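Xaa-Pro dipeptidase (Mycobacterium tuberculosis, PDB 5E2C) is probably a metal-dependent exopeptidase that removes residues from peptide N-termini, represented here by its N-terminal creatinase/prolidase domain alone. Local coordinates at residues L8-I22 against N38-A50. Residues are numbered along the deposited sequence; the frame is centred on the assembly and turned at random.
Sequences LKAQIAASGLDAMLI and NGALLVFADERDA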
ATOM      1  N   LEU A   8     -17.908 -12.082 -10.839  1.00 14.09           N
ATOM      2  CA  LEU A   8     -17.476 -10.943 -10.028  1.00 13.53           C
ATOM      3  C   LEU A   8     -18.597  -9.916  -9.855  1.00 13.34           C
ATOM      4  O   LEU A   8     -18.812  -9.431  -8.749  1.00 15.38           O
ATOM      5  CB  LEU A   8     -16.239 -10.264 -10.608  1.00 12.52           C
ATOM      6  CG  LEU A   8     -15.686  -9.099  -9.792  1.00 14.08           C
ATOM      7  CD1 LEU A   8     -15.289  -9.566  -8.404  1.00 16.65           C
ATOM      8  CD2 LEU A   8     -14.505  -8.454 -10.507  1.00 13.90           C
ATOM      9  N   LYS A   9     -19.332  -9.618 -10.921  1.00 14.13           N
ATOM     10  CA  LYS A   9     -20.436  -8.656 -10.827  1.00 15.47           C
ATOM     11  C   LYS A   9     -21.432  -9.064  -9.752  1.00 16.41           C
ATOM     12  O   LYS A   9     -21.890  -8.224  -8.993  1.00 15.85           O
ATOM     13  CB  LYS A   9     -21.155  -8.498 -12.161  1.00 15.87           C
ATOM     14  CG  LYS A   9     -20.290  -7.834 -13.211  1.00 15.79           C
ATOM     15  CD  LYS A   9     -21.090  -7.547 -14.468  1.00 18.07           C
ATOM     16  CE  LYS A   9     -20.218  -6.852 -15.494  1.00 19.53           C
ATOM     17  NZ  LYS A   9     -21.028  -6.182 -16.525  1.00 21.77           N
ATOM     18  N   ALA A  10     -21.742 -10.349  -9.674  1.00 16.94           N
ATOM     19  CA  ALA A  10     -22.664 -10.829  -8.652  1.00 19.58           C
ATOM     20  C   ALA A  10     -22.114 -10.558  -7.254  1.00 18.08           C
ATOM     21  O   ALA A  10     -22.858 -10.170  -6.344  1.00 20.83           O
ATOM     22  CB  ALA A  10     -22.934 -12.318  -8.837  1.00 21.61           C
ATOM     23  N   GLN A  11     -20.817 -10.772  -7.065  1.00 15.79           N
ATOM     24  CA  GLN A  11     -20.207 -10.522  -5.762  1.00 18.30           C
ATOM     25  C   GLN A  11     -20.096  -9.022  -5.442  1.00 18.34           C
ATOM     26  O   GLN A  11     -20.283  -8.607  -4.291  1.00 19.46           O
ATOM     27  CB  GLN A  11     -18.838 -11.189  -5.646  1.00 20.27           C
ATOM     28  CG  GLN A  11     -18.355 -11.253  -4.209  1.00 25.76           C
ATOM     29  CD  GLN A  11     -19.379 -11.927  -3.309  1.00 29.72           C
ATOM     30  OE1 GLN A  11     -19.741 -13.075  -3.542  1.00 29.20           O
ATOM     31  NE2 GLN A  11     -19.883 -11.196  -2.302  1.00 35.47           N
ATOM     32  N   ILE A  12     -19.810  -8.218  -6.459  1.00 14.38           N
ATOM     33  CA  ILE A  12     -19.772  -6.780  -6.301  1.00 15.18           C
ATOM     34  C   ILE A  12     -21.141  -6.327  -5.762  1.00 17.85           C
ATOM     35  O   ILE A  12     -21.230  -5.599  -4.770  1.00 15.89           O
ATOM     36  CB  ILE A  12     -19.417  -6.083  -7.642  1.00 16.11           C
ATOM     37  CG1 ILE A  12     -17.967  -6.412  -8.029  1.00 16.36           C
ATOM     38  CG2 ILE A  12     -19.571  -4.571  -7.564  1.00 17.26           C
ATOM     39  CD1 ILE A  12     -17.564  -5.880  -9.385  1.00 17.25           C
ATOM     40  N   ALA A  13     -22.205  -6.788  -6.408  1.00 19.02           N
ATOM     41  CA  ALA A  13     -23.554  -6.379  -6.025  1.00 20.42           C
ATOM     42  C   ALA A  13     -23.898  -6.879  -4.629  1.00 21.30           C
ATOM     43  O   ALA A  13     -24.481  -6.138  -3.821  1.00 23.76           O
ATOM     44  CB  ALA A  13     -24.566  -6.873  -7.047  1.00 20.84           C
ATOM     45  N   ALA A  14     -23.529  -8.123  -4.335  1.00 22.23           N
ATOM     46  CA  ALA A  14     -23.773  -8.713  -3.014  1.00 21.97           C
ATOM     47  C   ALA A  14     -23.047  -7.980  -1.888  1.00 25.00           C
ATOM     48  O   ALA A  14     -23.496  -8.003  -0.741  1.00 26.62           O
ATOM     49  CB  ALA A  14     -23.365 -10.175  -3.008  1.00 22.48           C
ATOM     50  N   SER A  15     -21.922  -7.343  -2.220  1.00 21.89           N
ATOM     51  CA  SER A  15     -21.131  -6.604  -1.252  1.00 21.04           C
ATOM     52  C   SER A  15     -21.614  -5.155  -1.108  1.00 19.40           C
ATOM     53  O   SER A  15     -21.026  -4.374  -0.358  1.00 22.30           O
ATOM     54  CB  SER A  15     -19.660  -6.607  -1.678  1.00 21.97           C
ATOM     55  OG  SER A  15     -19.123  -7.907  -1.589  1.00 26.88           O
ATOM     56  N   GLY A  16     -22.669  -4.787  -1.827  1.00 19.70           N
ATOM     57  CA  GLY A  16     -23.221  -3.430  -1.754  1.00 20.28           C
ATOM     58  C   GLY A  16     -22.420  -2.387  -2.517  1.00 20.13           C
ATOM     59  O   GLY A  16     -22.519  -1.191  -2.232  1.00 19.28           O
ATOM     60  N   LEU A  17     -21.637  -2.834  -3.500  1.00 16.85           N
ATOM     61  CA  LEU A  17     -20.844  -1.937  -4.342  1.00 14.93           C
ATOM     62  C   LEU A  17     -21.463  -1.770  -5.728  1.00 13.78           C
ATOM     63  O   LEU A  17     -22.169  -2.653  -6.208  1.00 15.65           O
ATOM     64  CB  LEU A  17     -19.418  -2.491  -4.515  1.00 14.77           C
ATOM     65  CG  LEU A  17     -18.650  -2.868  -3.249  1.00 16.02           C
ATOM     66  CD1 LEU A  17     -17.417  -3.697  -3.606  1.00 16.53           C
ATOM     67  CD2 LEU A  17     -18.282  -1.611  -2.493  1.00 17.02           C
ATOM     68  N   ASP A  18     -21.153  -0.655  -6.384  1.00 12.44           N
ATOM     69  CA  ASP A  18     -21.607  -0.386  -7.747  1.00 14.01           C
ATOM     70  C   ASP A  18     -20.538  -0.691  -8.788  1.00 13.59           C
ATOM     71  O   ASP A  18     -20.851  -0.871  -9.971  1.00 12.53           O
ATOM     72  CB  ASP A  18     -22.054   1.063  -7.858  1.00 17.16           C
ATOM     73  CG  ASP A  18     -23.095   1.403  -6.817  1.00 20.14           C
ATOM     74  OD1 ASP A  18     -24.179   0.792  -6.870  1.00 21.83           O
ATOM     75  OD2 ASP A  18     -22.830   2.229  -5.922  1.00 21.86           O
ATOM     76  N   ALA A  19     -19.286  -0.756  -8.339  1.00 11.35           N
ATOM     77  CA  ALA A  19     -18.145  -1.107  -9.208  1.00 10.24           C
ATOM     78  C   ALA A  19     -16.964  -1.475  -8.325  1.00 11.14           C
ATOM     79  O   ALA A  19     -16.979  -1.258  -7.104  1.00 10.02           O
ATOM     80  CB  ALA A  19     -17.781   0.044 -10.140  1.00  9.86           C
HETATM   81  N   MSE A  20     -15.955  -2.064  -8.953  1.00 11.16           N
HETATM   82  CA  MSE A  20     -14.733  -2.415  -8.283  1.00 11.93           C
HETATM   83  C   MSE A  20     -13.559  -2.097  -9.164  1.00  9.62           C
HETATM   84  O   MSE A  20     -13.556  -2.389 -10.375  1.00  8.84           O
HETATM   85  CB  MSE A  20     -14.747  -3.903  -8.009  1.00 14.62           C
HETATM   86  CG  MSE A  20     -13.422  -4.261  -7.404  1.00 20.37           C
HETATM   87 SE   MSE A  20     -13.686  -5.727  -6.191  1.00 29.62          SE
HETATM   88  CE  MSE A  20     -11.866  -5.707  -5.425  1.00 24.32           C
ATOM     89  N   LEU A  21     -12.556  -1.504  -8.541  1.00  8.86           N
ATOM     90  CA  LEU A  21     -11.247  -1.296  -9.148  1.00  8.62           C
ATOM     91  C   LEU A  21     -10.346  -2.446  -8.733  1.00  8.41           C
ATOM     92  O   LEU A  21     -10.126  -2.689  -7.538  1.00  7.18           O
ATOM     93  CB  LEU A  21     -10.632   0.008  -8.650  1.00  9.03           C
ATOM     94  CG  LEU A  21      -9.208   0.289  -9.132  1.00  9.19           C
ATOM     95  CD1 LEU A  21      -9.179   0.414 -10.655  1.00  9.12           C
ATOM     96  CD2 LEU A  21      -8.702   1.553  -8.454  1.00 10.07           C
ATOM     97  N   ILE A  22      -9.841  -3.172  -9.714  1.00  7.71           N
ATOM     98  CA  ILE A  22      -8.898  -4.257  -9.454  1.00  8.02           C
ATOM     99  C   ILE A  22      -7.470  -3.786  -9.765  1.00  8.53           C
ATOM    100  O   ILE A  22      -7.171  -3.358 -10.888  1.00  8.51           O
ATOM    101  CB  ILE A  22      -9.256  -5.508 -10.270  1.00  9.04           C
ATOM    102  CG1 ILE A  22     -10.691  -5.939  -9.943  1.00 10.37           C
ATOM    103  CG2 ILE A  22      -8.302  -6.658  -9.963  1.00  9.27           C
ATOM    104  CD1 ILE A  22     -11.685  -5.463 -10.939  1.00 12.02           C
ATOM    105  N   ASN A  38       2.093  -3.653 -15.505  1.00 13.80           N
ATOM    106  CA  ASN A  38       1.308  -2.544 -15.001  1.00 13.99           C
ATOM    107  C   ASN A  38      -0.073  -2.557 -15.631  1.00 13.61           C
ATOM    108  O   ASN A  38      -0.217  -2.591 -16.846  1.00 13.52           O
ATOM    109  CB  ASN A  38       1.986  -1.214 -15.298  1.00 16.21           C
ATOM    110  CG  ASN A  38       1.260  -0.042 -14.658  1.00 18.16           C
ATOM    111  OD1 ASN A  38       0.816  -0.112 -13.499  1.00 24.83           O
ATOM    112  ND2 ASN A  38       1.108   1.015 -15.409  1.00 19.18           N
ATOM    113  N   GLY A  39      -1.096  -2.526 -14.795  1.00 11.33           N
ATOM    114  CA  GLY A  39      -2.446  -2.643 -15.295  1.00 10.64           C
ATOM    115  C   GLY A  39      -3.449  -2.550 -14.176  1.00 10.19           C
ATOM    116  O   GLY A  39      -3.144  -2.866 -13.028  1.00 10.72           O
ATOM    117  N   ALA A  40      -4.651  -2.106 -14.521  1.00  9.20           N
ATOM    118  CA  ALA A  40      -5.751  -2.073 -13.581  1.00  8.67           C
ATOM    119  C   ALA A  40      -7.029  -2.283 -14.377  1.00  8.16           C
ATOM    120  O   ALA A  40      -7.072  -2.075 -15.586  1.00  8.56           O
ATOM    121  CB  ALA A  40      -5.780  -0.748 -12.831  1.00  8.82           C
ATOM    122  N   LEU A  41      -8.067  -2.721 -13.690  1.00  7.99           N
ATOM    123  CA  LEU A  41      -9.308  -3.098 -14.344  1.00  8.60           C
ATOM    124  C   LEU A  41     -10.470  -2.524 -13.539  1.00  8.64           C
ATOM    125  O   LEU A  41     -10.465  -2.591 -12.304  1.00  8.88           O
ATOM    126  CB  LEU A  41      -9.413  -4.624 -14.402  1.00  9.29           C
ATOM    127  CG  LEU A  41     -10.602  -5.194 -15.156  1.00  9.28           C
ATOM    128  CD1 LEU A  41     -10.409  -4.942 -16.645  1.00 10.35           C
ATOM    129  CD2 LEU A  41     -10.736  -6.674 -14.864  1.00  9.77           C
ATOM    130  N   LEU A  42     -11.425  -1.915 -14.236  1.00  8.50           N
ATOM    131  CA  LEU A  42     -12.671  -1.425 -13.609  1.00  8.67           C
ATOM    132  C   LEU A  42     -13.832  -2.338 -14.033  1.00  8.97           C
ATOM    133  O   LEU A  42     -14.080  -2.507 -15.221  1.00  9.05           O
ATOM    134  CB  LEU A  42     -12.927   0.017 -14.047  1.00  9.21           C
ATOM    135  CG  LEU A  42     -14.201   0.708 -13.564  1.00  9.12           C
ATOM    136  CD1 LEU A  42     -14.244   0.739 -12.038  1.00  9.37           C
ATOM    137  CD2 LEU A  42     -14.317   2.110 -14.157  1.00  9.25           C
ATOM    138  N   VAL A  43     -14.523  -2.944 -13.072  1.00  8.76           N
ATOM    139  CA  VAL A  43     -15.668  -3.790 -13.382  1.00  8.80           C
ATOM    140  C   VAL A  43     -16.895  -3.211 -12.700  1.00 10.18           C
ATOM    141  O   VAL A  43     -16.842  -2.926 -11.493  1.00 10.15           O
ATOM    142  CB  VAL A  43     -15.445  -5.233 -12.884  1.00  9.56           C
ATOM    143  CG1 VAL A  43     -16.652  -6.101 -13.182  1.00 10.09           C
ATOM    144  CG2 VAL A  43     -14.211  -5.812 -13.545  1.00 10.00           C
ATOM    145  N   PHE A  44     -17.981  -3.046 -13.470  1.00 10.50           N
ATOM    146  CA  PHE A  44     -19.245  -2.500 -12.948  1.00 10.91           C
ATOM    147  C   PHE A  44     -20.177  -3.598 -12.468  1.00 12.99           C
ATOM    148  O   PHE A  44     -20.150  -4.708 -12.985  1.00 13.96           O
ATOM    149  CB  PHE A  44     -19.970  -1.677 -14.005  1.00 12.41           C
ATOM    150  CG  PHE A  44     -19.194  -0.479 -14.506  1.00 12.55           C
ATOM    151  CD1 PHE A  44     -18.344  -0.595 -15.593  1.00 13.97           C
ATOM    152  CD2 PHE A  44     -19.320   0.772 -13.890  1.00 14.35           C
ATOM    153  CE1 PHE A  44     -17.642   0.503 -16.065  1.00 14.28           C
ATOM    154  CE2 PHE A  44     -18.606   1.870 -14.359  1.00 13.34           C
ATOM    155  CZ  PHE A  44     -17.768   1.735 -15.446  1.00 13.95           C
ATOM    156  N   ALA A  45     -21.033  -3.275 -11.496  1.00 14.17           N
ATOM    157  CA  ALA A  45     -21.999  -4.257 -10.996  1.00 15.14           C
ATOM    158  C   ALA A  45     -23.081  -4.526 -12.047  1.00 17.74           C
ATOM    159  O   ALA A  45     -23.580  -5.654 -12.179  1.00 18.88           O
ATOM    160  CB  ALA A  45     -22.626  -3.784  -9.696  1.00 16.04           C
ATOM    161  N   ASP A  46     -23.425  -3.499 -12.813  1.00 18.06           N
ATOM    162  CA  ASP A  46     -24.528  -3.616 -13.766  1.00 17.78           C
ATOM    163  C   ASP A  46     -24.003  -4.084 -15.134  1.00 18.57           C
ATOM    164  O   ASP A  46     -22.910  -4.646 -15.222  1.00 17.29           O
ATOM    165  CB  ASP A  46     -25.362  -2.317 -13.805  1.00 19.38           C
ATOM    166  CG  ASP A  46     -24.647  -1.146 -14.452  1.00 20.80           C
ATOM    167  OD1 ASP A  46     -23.505  -1.286 -14.949  1.00 19.02           O
ATOM    168  OD2 ASP A  46     -25.251  -0.047 -14.454  1.00 24.25           O
ATOM    169  N   GLU A  47     -24.779  -3.875 -16.191  1.00 19.43           N
ATOM    170  CA  GLU A  47     -24.448  -4.440 -17.498  1.00 20.16           C
ATOM    171  C   GLU A  47     -23.318  -3.730 -18.240  1.00 18.59           C
ATOM    172  O   GLU A  47     -22.912  -4.189 -19.304  1.00 19.84           O
ATOM    173  CB  GLU A  47     -25.707  -4.516 -18.388  1.00 22.57           C
ATOM    174  CG  GLU A  47     -26.708  -5.561 -17.922  1.00 26.92           C
ATOM    175  CD  GLU A  47     -26.145  -6.980 -17.974  1.00 35.04           C
ATOM    176  OE1 GLU A  47     -25.638  -7.382 -19.038  1.00 36.31           O
ATOM    177  OE2 GLU A  47     -26.208  -7.691 -16.944  1.00 47.79           O
ATOM    178  N   ARG A  48     -22.794  -2.634 -17.693  1.00 18.45           N
ATOM    179  CA  ARG A  48     -21.705  -1.906 -18.367  1.00 18.40           C
ATOM    180  C   ARG A  48     -20.445  -2.773 -18.443  1.00 16.46           C
ATOM    181  O   ARG A  48     -20.151  -3.534 -17.536  1.00 15.85           O
ATOM    182  CB  ARG A  48     -21.389  -0.595 -17.652  1.00 18.64           C
ATOM    183  CG  ARG A  48     -22.451   0.473 -17.836  1.00 19.45           C
ATOM    184  CD  ARG A  48     -22.212   1.690 -16.959  1.00 19.51           C
ATOM    185  NE  ARG A  48     -22.489   1.439 -15.547  1.00 19.30           N
ATOM    186  CZ  ARG A  48     -22.493   2.373 -14.597  1.00 18.91           C
ATOM    187  NH1 ARG A  48     -22.257   3.644 -14.895  1.00 21.26           N
ATOM    188  NH2 ARG A  48     -22.750   2.036 -13.340  1.00 19.94           N
ATOM    189  N   ASP A  49     -19.733  -2.667 -19.556  1.00 16.20           N
ATOM    190  CA  ASP A  49     -18.539  -3.468 -19.774  1.00 17.17           C
ATOM    191  C   ASP A  49     -17.349  -2.918 -19.003  1.00 15.20           C
ATOM    192  O   ASP A  49     -17.255  -1.712 -18.708  1.00 14.86           O
ATOM    193  CB  ASP A  49     -18.172  -3.517 -21.259  1.00 20.43           C
ATOM    194  CG  ASP A  49     -19.218  -4.221 -22.107  1.00 27.03           C
ATOM    195  OD1 ASP A  49     -19.847  -5.207 -21.640  1.00 31.77           O
ATOM    196  OD2 ASP A  49     -19.384  -3.793 -23.264  1.00 37.55           O
ATOM    197  N   ALA A  50     -16.427  -3.828 -18.712  1.00 14.14           N
ATOM    198  CA  ALA A  50     -15.221  -3.509 -17.962  1.00 12.52           C
ATOM    199  C   ALA A  50     -14.248  -2.665 -18.776  1.00 12.51           C
ATOM    200  O   ALA A  50     -14.280  -2.666 -20.006  1.00 13.25           O
ATOM    201  CB  ALA A  50     -14.553  -4.793 -17.494  1.00 14.15           C
TER
HETATM  202  O   HOH W   1     -24.368  -7.292 -10.380  1.00 31.52           O
HETATM  203  O   HOH W   2     -20.825  -6.357 -19.303  1.00 36.79           O
HETATM  204  O   HOH W   3     -22.923  -0.631 -11.727  1.00 16.25           O
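Lys9 reaches from helix 8-14 into the turn that follows strand 40-44. Lys9 CB lies 3.7 Å from Ala45 O. With CG anti to the carbonyl carbon (chi1 -68°) and the chain extended beyond it, Lys9 CG passes Phe44 O at 3.1 Å and touches Val43 CG1, while CD and CE run alongside Phe44 O and Asp46 O, which both lie to one side of the chain. Three oxygens grip the ammonium. Lys9 NZ donates to Asp46 O at 2.8 Å, in the carbonyl plane. It also donates to Arg48 O from above that carbonyl's plane, and to a water that also contacts Glu47 O and Asp49 OD1. The turn is already shaped by Asp46, whose OD1 accepts from Arg48 N in an Asx turn and forms a salt bridge with Arg48 NE, while Arg48 NH1 bonds Ala88 O. Beside the lysine stem, Val43 is where the helix meets the strand pair: CG1 touches Ile12 CD1, and CG2 touches Leu8 CD2. Val43 CG2 also lies 3.6 Å from Ile22 CD1. Strand 19-22 pairs antiparallel with 40-44 through Met20 with Val43 and Ile22 with Leu41, both hydrogen-bonded pairs. The helix, crossing strand 40-44 at -70°, thus packs with helix 25-32 on one face of the creatinase/prolidase N-terminal domain's mixed sheet; helix 77-87 meets Leu21 and Ala40 on the other, and strands 51-54 and 92-95 flank the pair.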